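Local coordinates for NTF2 domain-containing protein (PDB 4X2M) that probably acts as the Mtr2 subunit of a fungal nuclear mRNA export receptor, pairing through its NTF2-like fold with a Mex67-type partner, at residues P43-I48 and S177-A182; H95-D100 and R120-L125; A124-G129 and N150-L155; S128-F133 and V144-F149. All coordinates share one frame; numbering follows the deposited sequence.

Interaction 1: residues P43-I48 and S177-A182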
loop_
_atom_site.group_PDB
_atom_site.type_symbol
_atom_site.label_atom_id
_atom_site.label_comp_id
_atom_site.label_asym_id
_atom_site.label_seq_id
_atom_site.Cartn_x
_atom_site.Cartn_y
_atom_site.Cartn_z
ATOM N N PRO A 43 12.335 -7.611 7.979
ATOM C CA PRO A 43 11.908 -6.559 7.050
ATOM C C PRO A 43 10.792 -7.045 6.132
ATOM O O PRO A 43 10.695 -8.245 5.874
ATOM C CB PRO A 43 13.183 -6.248 6.254
ATOM C CG PRO A 43 14.048 -7.451 6.423
ATOM C CD PRO A 43 13.750 -7.971 7.789
ATOM N N ALA A 44 9.959 -6.126 5.655
ATOM C CA ALA A 44 8.864 -6.479 4.758
ATOM C C ALA A 44 9.380 -7.174 3.502
ATOM O O ALA A 44 10.381 -6.759 2.917
ATOM C CB ALA A 44 8.067 -5.239 4.384
ATOM N N ASP A 45 8.691 -8.236 3.096
ATOM C CA ASP A 45 8.987 -8.911 1.840
ATOM C C ASP A 45 8.331 -8.141 0.699
ATOM O O ASP A 45 7.106 -8.115 0.589
ATOM C CB ASP A 45 8.490 -10.360 1.873
ATOM C CG ASP A 45 8.984 -11.182 0.695
ATOM O OD1 ASP A 45 9.595 -10.606 -0.232
ATOM O OD2 ASP A 45 8.759 -12.410 0.694
ATOM N N ILE A 46 9.150 -7.517 -0.143
ATOM C CA ILE A 46 8.645 -6.691 -1.236
ATOM C C ILE A 46 9.103 -7.235 -2.585
ATOM O O ILE A 46 10.295 -7.454 -2.806
ATOM C CB ILE A 46 9.102 -5.223 -1.100
ATOM C CG1 ILE A 46 8.698 -4.662 0.266
ATOM C CG2 ILE A 46 8.516 -4.376 -2.230
ATOM C CD1 ILE A 46 9.308 -3.313 0.585
ATOM N N THR A 47 8.142 -7.451 -3.478
ATOM C CA THR A 47 8.425 -7.903 -4.834
ATOM C C THR A 47 7.724 -6.990 -5.834
ATOM O O THR A 47 6.500 -6.850 -5.807
ATOM C CB THR A 47 7.969 -9.358 -5.059
ATOM O OG1 THR A 47 8.432 -10.180 -3.981
ATOM C CG2 THR A 47 8.514 -9.896 -6.376
ATOM N N ILE A 48 8.510 -6.375 -6.713
ATOM C CA ILE A 48 7.988 -5.453 -7.716
ATOM C C ILE A 48 8.242 -6.012 -9.112
ATOM O O ILE A 48 9.388 -6.099 -9.556
ATOM C CB ILE A 48 8.636 -4.056 -7.597
ATOM C CG1 ILE A 48 8.530 -3.528 -6.162
ATOM C CG2 ILE A 48 8.003 -3.081 -8.586
ATOM C CD1 ILE A 48 7.109 -3.361 -5.658
ATOM N N SER A 177 4.106 -7.784 3.876
ATOM C CA SER A 177 4.453 -8.334 2.571
ATOM C C SER A 177 3.751 -7.557 1.473
ATOM O O SER A 177 2.631 -7.083 1.658
ATOM C CB SER A 177 4.075 -9.812 2.470
ATOM O OG SER A 177 4.345 -10.317 1.172
ATOM N N HIS A 178 4.424 -7.417 0.336
ATOM C CA HIS A 178 3.893 -6.643 -0.776
ATOM C C HIS A 178 4.369 -7.217 -2.105
ATOM O O HIS A 178 5.570 -7.289 -2.363
ATOM C CB HIS A 178 4.312 -5.179 -0.651
ATOM C CG HIS A 178 3.771 -4.298 -1.732
ATOM N ND1 HIS A 178 4.207 -3.005 -1.922
ATOM C CD2 HIS A 178 2.817 -4.514 -2.669
ATOM C CE1 HIS A 178 3.557 -2.466 -2.938
ATOM N NE2 HIS A 178 2.707 -3.362 -3.407
ATOM N N LYS A 179 3.417 -7.623 -2.939
ATOM C CA LYS A 179 3.714 -8.064 -4.297
ATOM C C LYS A 179 2.968 -7.201 -5.302
ATOM O O LYS A 179 1.736 -7.143 -5.300
ATOM C CB LYS A 179 3.350 -9.537 -4.490
ATOM C CG LYS A 179 4.118 -10.489 -3.592
ATOM C CD LYS A 179 3.699 -11.930 -3.835
ATOM C CE LYS A 179 4.095 -12.832 -2.679
ATOM N NZ LYS A 179 5.538 -12.695 -2.333
ATOM N N TYR A 180 3.734 -6.537 -6.160
ATOM C CA TYR A 180 3.198 -5.616 -7.151
ATOM C C TYR A 180 3.488 -6.125 -8.558
ATOM O O TYR A 180 4.611 -6.527 -8.865
ATOM C CB TYR A 180 3.799 -4.223 -6.942
ATOM C CG TYR A 180 3.419 -3.184 -7.977
ATOM C CD1 TYR A 180 4.208 -2.973 -9.101
ATOM C CD2 TYR A 180 2.281 -2.403 -7.822
ATOM C CE1 TYR A 180 3.870 -2.020 -10.043
ATOM C CE2 TYR A 180 1.934 -1.448 -8.760
ATOM C CZ TYR A 180 2.734 -1.258 -9.867
ATOM O OH TYR A 180 2.392 -0.308 -10.800
ATOM N N ARG A 181 2.464 -6.106 -9.403
ATOM C CA ARG A 181 2.604 -6.469 -10.806
ATOM C C ARG A 181 1.792 -5.513 -11.658
ATOM O O ARG A 181 0.595 -5.345 -11.437
ATOM C CB ARG A 181 2.159 -7.915 -11.046
ATOM C CG ARG A 181 2.085 -8.322 -12.518
ATOM C CD ARG A 181 3.450 -8.342 -13.189
ATOM N NE ARG A 181 4.306 -9.413 -12.688
ATOM C CZ ARG A 181 5.523 -9.676 -13.155
ATOM N NH1 ARG A 181 6.035 -8.945 -14.138
ATOM N NH2 ARG A 181 6.233 -10.672 -12.642
ATOM N N ALA A 182 2.454 -4.886 -12.626
ATOM C CA ALA A 182 1.784 -4.000 -13.566
ATOM C C ALA A 182 2.206 -4.319 -14.996
ATOM O O ALA A 182 3.365 -4.644 -15.253
ATOM C CB ALA A 182 2.087 -2.548 -13.234
HETATM O O HOH W 1 5.736 -12.768 0.910
HETATM O O HOH W 2 7.007 -10.012 -1.645
#

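Interaction 2: residues H95-D100 and R120-L125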
loop_
_atom_site.group_PDB
_atom_site.type_symbol
_atom_site.label_atom_id
_atom_site.label_comp_id
_atom_site.label_asym_id
_atom_site.label_seq_id
_atom_site.Cartn_x
_atom_site.Cartn_y
_atom_site.Cartn_z
ATOM N N HIS A 95 -9.051 -11.109 2.972
ATOM C CA HIS A 95 -9.229 -12.421 3.579
ATOM C C HIS A 95 -8.406 -12.500 4.862
ATOM O O HIS A 95 -7.201 -12.248 4.845
ATOM C CB HIS A 95 -8.814 -13.512 2.590
ATOM C CG HIS A 95 -8.698 -14.876 3.194
ATOM N ND1 HIS A 95 -9.784 -15.570 3.683
ATOM C CD2 HIS A 95 -7.625 -15.680 3.376
ATOM C CE1 HIS A 95 -9.383 -16.741 4.144
ATOM N NE2 HIS A 95 -8.077 -16.833 3.970
ATOM N N VAL A 96 -9.052 -12.849 5.970
ATOM C CA VAL A 96 -8.357 -12.966 7.247
ATOM C C VAL A 96 -7.562 -14.268 7.295
ATOM O O VAL A 96 -8.136 -15.356 7.274
ATOM C CB VAL A 96 -9.343 -12.912 8.437
ATOM C CG1 VAL A 96 -8.609 -13.109 9.762
ATOM C CG2 VAL A 96 -10.095 -11.589 8.446
ATOM N N ILE A 97 -6.238 -14.147 7.359
ATOM C CA ILE A 97 -5.362 -15.313 7.410
ATOM C C ILE A 97 -5.312 -15.873 8.825
ATOM O O ILE A 97 -5.362 -17.086 9.029
ATOM C CB ILE A 97 -3.922 -14.970 6.964
ATOM C CG1 ILE A 97 -3.909 -14.369 5.558
ATOM C CG2 ILE A 97 -3.031 -16.213 7.029
ATOM C CD1 ILE A 97 -2.563 -13.771 5.176
ATOM N N ASN A 98 -5.213 -14.972 9.796
ATOM C CA ASN A 98 -5.096 -15.344 11.200
ATOM C C ASN A 98 -5.856 -14.337 12.052
ATOM O O ASN A 98 -5.476 -13.169 12.131
ATOM C CB ASN A 98 -3.622 -15.406 11.615
ATOM C CG ASN A 98 -3.418 -16.034 12.983
ATOM O OD1 ASN A 98 -4.295 -15.984 13.845
ATOM N ND2 ASN A 98 -2.246 -16.624 13.189
ATOM N N ALA A 99 -6.928 -14.796 12.690
ATOM C CA ALA A 99 -7.791 -13.917 13.471
ATOM C C ALA A 99 -7.284 -13.747 14.901
ATOM O O ALA A 99 -7.874 -13.009 15.689
ATOM C CB ALA A 99 -9.213 -14.455 13.479
ATOM N N ASP A 100 -6.188 -14.429 15.225
ATOM C CA ASP A 100 -5.603 -14.370 16.560
ATOM C C ASP A 100 -4.116 -14.035 16.451
ATOM O O ASP A 100 -3.263 -14.724 17.011
ATOM C CB ASP A 100 -5.814 -15.700 17.294
ATOM C CG ASP A 100 -5.375 -15.649 18.746
ATOM O OD1 ASP A 100 -5.346 -14.544 19.328
ATOM O OD2 ASP A 100 -5.059 -16.720 19.309
ATOM N N ARG A 120 -7.307 -8.011 16.035
ATOM C CA ARG A 120 -6.000 -8.650 15.917
ATOM C C ARG A 120 -5.954 -9.582 14.709
ATOM O O ARG A 120 -5.726 -10.784 14.847
ATOM C CB ARG A 120 -5.666 -9.413 17.202
ATOM C CG ARG A 120 -5.609 -8.513 18.430
ATOM C CD ARG A 120 -4.982 -9.192 19.641
ATOM N NE ARG A 120 -5.813 -10.268 20.181
ATOM C CZ ARG A 120 -5.594 -11.569 20.005
ATOM N NH1 ARG A 120 -4.562 -12.001 19.289
ATOM N NH2 ARG A 120 -6.419 -12.452 20.551
ATOM N N MET A 121 -6.170 -9.008 13.528
ATOM C CA MET A 121 -6.200 -9.763 12.280
ATOM C C MET A 121 -4.910 -9.618 11.485
ATOM O O MET A 121 -4.366 -8.519 11.366
ATOM C CB MET A 121 -7.357 -9.300 11.392
ATOM C CG MET A 121 -8.696 -9.127 12.086
ATOM S SD MET A 121 -9.918 -8.387 10.983
ATOM C CE MET A 121 -9.274 -6.722 10.805
ATOM N N MET A 122 -4.424 -10.732 10.946
ATOM C CA MET A 122 -3.501 -10.684 9.820
ATOM C C MET A 122 -4.318 -10.916 8.554
ATOM O O MET A 122 -5.011 -11.927 8.438
ATOM C CB MET A 122 -2.389 -11.721 9.951
ATOM C CG MET A 122 -1.526 -11.847 8.704
ATOM S SD MET A 122 -0.088 -12.900 8.949
ATOM C CE MET A 122 -0.885 -14.464 9.287
ATOM N N MET A 123 -4.228 -9.981 7.613
ATOM C CA MET A 123 -5.096 -9.980 6.441
ATOM C C MET A 123 -4.324 -10.139 5.139
ATOM O O MET A 123 -3.234 -9.591 4.984
ATOM C CB MET A 123 -5.898 -8.679 6.386
ATOM C CG MET A 123 -6.952 -8.544 7.468
ATOM S SD MET A 123 -7.719 -6.910 7.466
ATOM C CE MET A 123 -6.397 -5.916 8.154
ATOM N N ALA A 124 -4.906 -10.890 4.209
ATOM C CA ALA A 124 -4.440 -10.917 2.829
ATOM C C ALA A 124 -5.303 -9.966 2.014
ATOM O O ALA A 124 -6.505 -10.183 1.874
ATOM C CB ALA A 124 -4.508 -12.322 2.255
ATOM N N LEU A 125 -4.682 -8.923 1.475
ATOM C CA LEU A 125 -5.400 -7.900 0.722
ATOM C C LEU A 125 -4.952 -7.898 -0.733
ATOM O O LEU A 125 -3.767 -7.739 -1.025
ATOM C CB LEU A 125 -5.175 -6.521 1.349
ATOM C CG LEU A 125 -5.677 -5.300 0.575
ATOM C CD1 LEU A 125 -7.191 -5.327 0.438
ATOM C CD2 LEU A 125 -5.223 -4.021 1.261
#

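Interaction 3: residues A124-G129 and N150-L155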
loop_
_atom_site.group_PDB
_atom_site.type_symbol
_atom_site.label_atom_id
_atom_site.label_comp_id
_atom_site.label_asym_id
_atom_site.label_seq_id
_atom_site.Cartn_x
_atom_site.Cartn_y
_atom_site.Cartn_z
ATOM N N ALA A 124 -4.906 -10.890 4.209
ATOM C CA ALA A 124 -4.440 -10.917 2.829
ATOM C C ALA A 124 -5.303 -9.966 2.014
ATOM O O ALA A 124 -6.505 -10.183 1.874
ATOM C CB ALA A 124 -4.508 -12.322 2.255
ATOM N N LEU A 125 -4.682 -8.923 1.475
ATOM C CA LEU A 125 -5.400 -7.900 0.722
ATOM C C LEU A 125 -4.952 -7.898 -0.733
ATOM O O LEU A 125 -3.767 -7.739 -1.025
ATOM C CB LEU A 125 -5.175 -6.521 1.349
ATOM C CG LEU A 125 -5.677 -5.300 0.575
ATOM C CD1 LEU A 125 -7.191 -5.327 0.438
ATOM C CD2 LEU A 125 -5.223 -4.021 1.261
ATOM N N THR A 126 -5.912 -8.068 -1.637
ATOM C CA THR A 126 -5.651 -8.017 -3.069
ATOM C C THR A 126 -6.328 -6.791 -3.662
ATOM O O THR A 126 -7.524 -6.582 -3.471
ATOM C CB THR A 126 -6.154 -9.281 -3.794
ATOM O OG1 THR A 126 -5.513 -10.440 -3.249
ATOM C CG2 THR A 126 -5.861 -9.200 -5.289
ATOM N N VAL A 127 -5.549 -5.985 -4.376
ATOM C CA VAL A 127 -6.046 -4.757 -4.982
ATOM C C VAL A 127 -5.865 -4.823 -6.491
ATOM O O VAL A 127 -4.806 -5.215 -6.978
ATOM C CB VAL A 127 -5.320 -3.515 -4.427
ATOM C CG1 VAL A 127 -5.885 -2.237 -5.038
ATOM C CG2 VAL A 127 -5.422 -3.473 -2.909
ATOM N N SER A 128 -6.908 -4.442 -7.221
ATOM C CA SER A 128 -6.859 -4.388 -8.675
ATOM C C SER A 128 -7.183 -2.976 -9.136
ATOM O O SER A 128 -8.082 -2.329 -8.595
ATOM C CB SER A 128 -7.836 -5.390 -9.292
ATOM O OG SER A 128 -7.892 -5.245 -10.700
ATOM N N GLY A 129 -6.451 -2.494 -10.133
ATOM C CA GLY A 129 -6.682 -1.159 -10.648
ATOM C C GLY A 129 -5.929 -0.869 -11.928
ATOM O O GLY A 129 -5.434 -1.778 -12.594
ATOM N N ASN A 150 -1.887 -5.199 -10.215
ATOM C CA ASN A 150 -2.368 -5.979 -9.084
ATOM C C ASN A 150 -1.417 -5.826 -7.913
ATOM O O ASN A 150 -0.200 -5.937 -8.070
ATOM C CB ASN A 150 -2.497 -7.463 -9.434
ATOM C CG ASN A 150 -3.711 -7.763 -10.280
ATOM O OD1 ASN A 150 -3.590 -8.263 -11.397
ATOM N ND2 ASN A 150 -4.893 -7.464 -9.751
ATOM N N ASP A 151 -1.983 -5.560 -6.743
ATOM C CA ASP A 151 -1.215 -5.494 -5.511
ATOM C C ASP A 151 -1.709 -6.563 -4.553
ATOM O O ASP A 151 -2.914 -6.721 -4.364
ATOM C CB ASP A 151 -1.337 -4.112 -4.867
ATOM C CG ASP A 151 -0.148 -3.214 -5.163
ATOM O OD1 ASP A 151 0.990 -3.723 -5.249
ATOM O OD2 ASP A 151 -0.354 -1.990 -5.308
ATOM N N VAL A 152 -0.774 -7.294 -3.956
ATOM C CA VAL A 152 -1.103 -8.255 -2.914
ATOM C C VAL A 152 -0.348 -7.893 -1.645
ATOM O O VAL A 152 0.881 -7.948 -1.609
ATOM C CB VAL A 152 -0.755 -9.697 -3.333
ATOM C CG1 VAL A 152 -1.160 -10.681 -2.243
ATOM C CG2 VAL A 152 -1.440 -10.050 -4.644
ATOM N N PHE A 153 -1.095 -7.528 -0.606
ATOM C CA PHE A 153 -0.508 -7.162 0.677
ATOM C C PHE A 153 -0.815 -8.208 1.739
ATOM O O PHE A 153 -1.870 -8.846 1.708
ATOM C CB PHE A 153 -1.035 -5.808 1.166
ATOM C CG PHE A 153 -0.787 -4.668 0.222
ATOM C CD1 PHE A 153 0.414 -3.976 0.245
ATOM C CD2 PHE A 153 -1.773 -4.257 -0.659
ATOM C CE1 PHE A 153 0.634 -2.916 -0.613
ATOM C CE2 PHE A 153 -1.559 -3.197 -1.513
ATOM C CZ PHE A 153 -0.354 -2.527 -1.493
ATOM N N ILE A 154 0.117 -8.383 2.670
ATOM C CA ILE A 154 -0.195 -9.008 3.948
ATOM C C ILE A 154 -0.116 -7.920 5.007
ATOM O O ILE A 154 0.939 -7.318 5.211
ATOM C CB ILE A 154 0.759 -10.167 4.294
ATOM C CG1 ILE A 154 0.574 -11.313 3.297
ATOM C CG2 ILE A 154 0.500 -10.669 5.717
ATOM C CD1 ILE A 154 1.606 -12.414 3.415
ATOM N N LEU A 155 -1.237 -7.679 5.682
ATOM C CA LEU A 155 -1.322 -6.619 6.677
ATOM C C LEU A 155 -1.361 -7.195 8.083
ATOM O O LEU A 155 -1.987 -8.227 8.319
ATOM C CB LEU A 155 -2.562 -5.754 6.441
ATOM C CG LEU A 155 -2.683 -5.076 5.075
ATOM C CD1 LEU A 155 -4.009 -4.341 4.976
ATOM C CD2 LEU A 155 -1.523 -4.122 4.834
#

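Interaction 4: residues S128-F133 and V144-F149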
loop_
_atom_site.group_PDB
_atom_site.type_symbol
_atom_site.label_atom_id
_atom_site.label_comp_id
_atom_site.label_asym_id
_atom_site.label_seq_id
_atom_site.Cartn_x
_atom_site.Cartn_y
_atom_site.Cartn_z
ATOM N N SER A 128 -6.908 -4.442 -7.221
ATOM C CA SER A 128 -6.859 -4.388 -8.675
ATOM C C SER A 128 -7.183 -2.976 -9.136
ATOM O O SER A 128 -8.082 -2.329 -8.595
ATOM C CB SER A 128 -7.836 -5.390 -9.292
ATOM O OG SER A 128 -7.892 -5.245 -10.700
ATOM N N GLY A 129 -6.451 -2.494 -10.133
ATOM C CA GLY A 129 -6.682 -1.159 -10.648
ATOM C C GLY A 129 -5.929 -0.869 -11.928
ATOM O O GLY A 129 -5.434 -1.778 -12.594
ATOM N N SER A 130 -5.845 0.415 -12.264
ATOM C CA SER A 130 -5.181 0.859 -13.480
ATOM C C SER A 130 -4.192 1.979 -13.182
ATOM O O SER A 130 -4.374 2.746 -12.236
ATOM C CB SER A 130 -6.211 1.334 -14.507
ATOM O OG SER A 130 -7.185 0.335 -14.752
ATOM N N VAL A 131 -3.145 2.062 -13.998
ATOM C CA VAL A 131 -2.201 3.169 -13.935
ATOM C C VAL A 131 -2.296 3.970 -15.225
ATOM O O VAL A 131 -2.136 3.420 -16.314
ATOM C CB VAL A 131 -0.749 2.689 -13.740
ATOM C CG1 VAL A 131 0.129 3.844 -13.285
ATOM C CG2 VAL A 131 -0.687 1.546 -12.736
ATOM N N TYR A 132 -2.562 5.267 -15.093
ATOM C CA TYR A 132 -2.681 6.151 -16.246
ATOM C C TYR A 132 -1.468 7.065 -16.353
ATOM O O TYR A 132 -1.118 7.761 -15.398
ATOM C CB TYR A 132 -3.960 6.982 -16.149
ATOM C CG TYR A 132 -5.221 6.154 -16.199
ATOM C CD1 TYR A 132 -5.785 5.790 -17.414
ATOM C CD2 TYR A 132 -5.845 5.729 -15.034
ATOM C CE1 TYR A 132 -6.935 5.032 -17.468
ATOM C CE2 TYR A 132 -6.998 4.968 -15.078
ATOM C CZ TYR A 132 -7.539 4.623 -16.298
ATOM O OH TYR A 132 -8.686 3.866 -16.352
ATOM N N PHE A 133 -0.840 7.061 -17.526
ATOM C CA PHE A 133 0.320 7.905 -17.784
ATOM C C PHE A 133 -0.011 9.012 -18.781
ATOM O O PHE A 133 -0.492 8.745 -19.882
ATOM C CB PHE A 133 1.487 7.062 -18.305
ATOM C CG PHE A 133 1.885 5.941 -17.386
ATOM C CD1 PHE A 133 2.773 6.164 -16.346
ATOM C CD2 PHE A 133 1.373 4.666 -17.561
ATOM C CE1 PHE A 133 3.142 5.136 -15.499
ATOM C CE2 PHE A 133 1.741 3.635 -16.716
ATOM C CZ PHE A 133 2.626 3.871 -15.685
ATOM N N VAL A 144 -1.705 8.574 -22.450
ATOM C CA VAL A 144 -0.736 8.184 -23.468
ATOM C C VAL A 144 -0.465 6.692 -23.352
ATOM O O VAL A 144 -0.317 5.993 -24.355
ATOM C CB VAL A 144 0.600 8.950 -23.319
ATOM C CG1 VAL A 144 1.579 8.550 -24.421
ATOM C CG2 VAL A 144 0.366 10.454 -23.325
ATOM N N ILE A 145 -0.406 6.220 -22.111
ATOM C CA ILE A 145 -0.242 4.803 -21.816
ATOM C C ILE A 145 -1.134 4.426 -20.638
ATOM O O ILE A 145 -1.331 5.222 -19.718
ATOM C CB ILE A 145 1.229 4.451 -21.500
ATOM C CG1 ILE A 145 2.107 4.676 -22.735
ATOM C CG2 ILE A 145 1.358 3.002 -21.041
ATOM C CD1 ILE A 145 3.588 4.711 -22.440
ATOM N N LYS A 146 -1.680 3.214 -20.680
ATOM C CA LYS A 146 -2.444 2.672 -19.565
ATOM C C LYS A 146 -1.931 1.290 -19.183
ATOM O O LYS A 146 -1.741 0.430 -20.043
ATOM C CB LYS A 146 -3.933 2.593 -19.913
ATOM C CG LYS A 146 -4.794 1.988 -18.809
ATOM C CD LYS A 146 -6.252 1.884 -19.223
ATOM C CE LYS A 146 -7.099 1.291 -18.108
ATOM N NZ LYS A 146 -8.524 1.140 -18.510
ATOM N N GLN A 147 -1.705 1.091 -17.887
ATOM C CA GLN A 147 -1.368 -0.222 -17.351
ATOM C C GLN A 147 -2.476 -0.711 -16.434
ATOM O O GLN A 147 -3.201 0.084 -15.837
ATOM C CB GLN A 147 -0.051 -0.186 -16.572
ATOM C CG GLN A 147 1.191 0.042 -17.408
ATOM C CD GLN A 147 2.446 0.093 -16.557
ATOM O OE1 GLN A 147 2.404 0.491 -15.393
ATOM N NE2 GLN A 147 3.568 -0.330 -17.128
ATOM N N HIS A 148 -2.600 -2.030 -16.336
ATOM C CA HIS A 148 -3.368 -2.658 -15.274
ATOM C C HIS A 148 -2.382 -3.102 -14.205
ATOM O O HIS A 148 -1.290 -3.558 -14.535
ATOM C CB HIS A 148 -4.169 -3.844 -15.808
ATOM C CG HIS A 148 -4.709 -4.738 -14.740
ATOM N ND1 HIS A 148 -4.181 -5.983 -14.477
ATOM C CD2 HIS A 148 -5.730 -4.570 -13.865
ATOM C CE1 HIS A 148 -4.853 -6.545 -13.489
ATOM N NE2 HIS A 148 -5.796 -5.707 -13.098
ATOM N N PHE A 149 -2.754 -2.966 -12.933
ATOM C CA PHE A 149 -1.890 -3.440 -11.856
ATOM C C PHE A 149 -2.633 -4.288 -10.831
ATOM O O PHE A 149 -3.834 -4.120 -10.609
ATOM C CB PHE A 149 -1.206 -2.256 -11.158
ATOM C CG PHE A 149 -2.074 -1.539 -10.158
ATOM C CD1 PHE A 149 -2.869 -0.472 -10.545
ATOM C CD2 PHE A 149 -2.076 -1.916 -8.824
ATOM C CE1 PHE A 149 -3.658 0.193 -9.624
ATOM C CE2 PHE A 149 -2.863 -1.257 -7.901
ATOM C CZ PHE A 149 -3.655 -0.200 -8.300
HETATM O O HOH W 3 -9.862 3.500 -19.508
#

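Interaction 1: residues P43-I48 and S177-A182
Ile48 and Tyr180 meet on the inner face of a parallel strand pair, 45-48 beside 177-182, within the curved sheet of the NTF2-like fold. From its CB, where Ile48 branches, CG2 lies anti to the backbone N and 3.8 Å from Tyr180 CD1. The other branch, CG1, stays beside that N (chi1 -52°), and the bend at chi2 (-61°) swings CD1 back across the strand gap to 3.7 Å from Tyr180 CB. A branched aliphatic residue suits this buried spot, where Trp59 and Met62 of helix 56-69 also pack on it. His178 and Ile46 share this face; the imidazole is held by Asp151 and Tyr29, while the Tyr180 hydroxyl bonds to Tyr87. The backbones are joined in the slanting pattern of parallel strands: Asp45 O accepts from His178 N, His178 O from Thr47 N, and Thr47 O from Tyr180 N at 2.8 Å. On the other face, polar Asp45, Thr47 and Lys179 suit a wetter setting, and the buried Ser177 hydroxyl finds a water there. Asp45 OD2 and Lys179 NZ stay 4.4 Å apart, too far for a salt bridge, and this water bridges them, donating to Asp45 OD2 and accepting from Lys179 NZ at 3.2 Å, with Ser177 OG bonded to it at 2.8 Å.

Interaction 2: residues H95-D100 and R120-L125
Asp100 and Arg120 are brought together by their torsions: the carboxylate swings opposite its own backbone N (chi1 -173°), and the arginine chain bends at chi3 (-69°) to lay its guanidinium beside it. This salt bridge lies just past a classic beta bulge in the antiparallel pairing of 95-100 with 120-125, at an end of the NTF2-like sheet. NH1 and NH2 of Arg120 both grip Asp100 OD1 at 2.7 Å; the oxygen sits at the guanidinium edge, nearly in its plane, while the carboxylate is turned 73° from it. Arg102 also pairs with Asp100 OD1, and Arg120 reaches the carbonyls of Tyr101 and His113, so its several N-H groups suit a turn rich in acceptors. A leucine in place of Arg120 would probably leave Asp100 with Arg102 as its remaining cationic mate and take from the carbonyls of Tyr101 and His113 the N-H groups this side chain gives them. In the bulge, Ile97 and Asn98 both face Met122, whose carbonyl O takes a bond from Ile97 N (2.8 Å) and a weak one from Asn98 N (3.3 Å). Asn98 OD1 then accepts from Asp100 N in an Asx turn, a role its short amide fits well. The flexible Met122 thioether ends against Ile97, its CE 3.6 Å from Ile97 CG2.

Interaction 3: residues A124-G129 and N150-L155
Leu125 and Phe153 face each other as a hydrogen-bonded pair in the long antiparallel beta hairpin, strands 122-135 and 145-157, at the heart of the NTF2-like sheet. Backbone bonds come first. Leu125 and Phe153 exchange two, and Val127 and Asp151 exchange two more, the shorter of these running from Val127 N to Asp151 O at 2.7 Å. Between them, CA-H groups lean on the same carbonyls, as when Val152 CA lies 3.3 Å from Leu125 O. The apolar contacts belong to the buried face. Leu125 and Phe153 lie side by side, with Leu125 CD2 4.0 Å from Phe153 CD2, and the same methyl reaches Leu155 CD1 at 3.9 Å. Val127 CG2 meets the ring of Phe153 at its edge, 4.1 Å from CE2. These bulky residues suit a face roofed by helix 3-20, whose Phe11 and Tyr15 present their rings edge-to-face to Phe153. Polar groups differ from one face to the other. Asp151, buried among these apolar neighbours, has its carboxylate oxygens satisfied by His178 and by the Tyr16 hydroxyl. Thr126, Ser128 and Asn150 occupy the less buried face; there Asn150, its CG set beside its backbone N (chi1 -76°), leans across so that ND2 comes 3.6 Å from Ser128 CB.

Interaction 4: residues S128-F133 and V144-F149
The ring of Phe149 lies across Gly129, whose N sits 3.9 Å above one face, offset toward the rim, while Ser130 C lies at the ring edge. With chi1 at 80°, CG stands between the backbone N and the carbonyl carbon, which tips the ring over the opposite strand; a CB on Gly129 would clash with CE1, so glycine suits the place. The Phe133 ring receives at its edge Gln147 OE1, 3.4 Å from Phe133 CZ, with ring and amide planes 83° apart, and its CD2 packs on Ile145 CG2. His70 stacks on this ring. With an alanine at Phe133, Gln147 and Ile145 would probably lose their shared aromatic neighbour and His70 its stacking partner. At the His148 edge, NE2 and Ser128 OG share a hydrogen bond of 3.2 Å. Alongside the Tyr132 ring runs the extended Lys146, with CD 3.7 Å from Tyr132 CE1; its long aliphatic stem can line the ring while NZ bonds to a water at 2.9 Å. Backbone bonds zip up this outer part of the hairpin until a classic beta bulge, where Val144 and Ile145 both face Phe133. Strand 83-96 flanks 128-133, bringing Tyr87 edge-to-face with Phe149 and Arg86 and Asp88 beside Tyr132. Beyond 144-149 lies strand 173-182, with Tyr180 and Ala182 against Phe149.

All four contacts belong to one mixed sheet. Interactions 2, 3 and 4 follow one another along strand 122-135, the outer two with centres about 29 Å apart; interaction 2 pairs it with strand 83-96, whereas 3 and 4 pair it with 145-157. Interactions 2 and 3 share Ala124 and Leu125, and 3 and 4 share Ser128 and Gly129. Interaction 1 lies across the sheet, its centre about 10 Å from that of interaction 3, to which strand 173-182 is joined directly. Along the chain, interaction 1 encloses the others, bringing an early strand beside the last. Antiparallel pairing of strands near in sequence thus builds one side of the sheet, and a long-range parallel pairing adds the early strand at the other, consistent with a single NTF2-like unit.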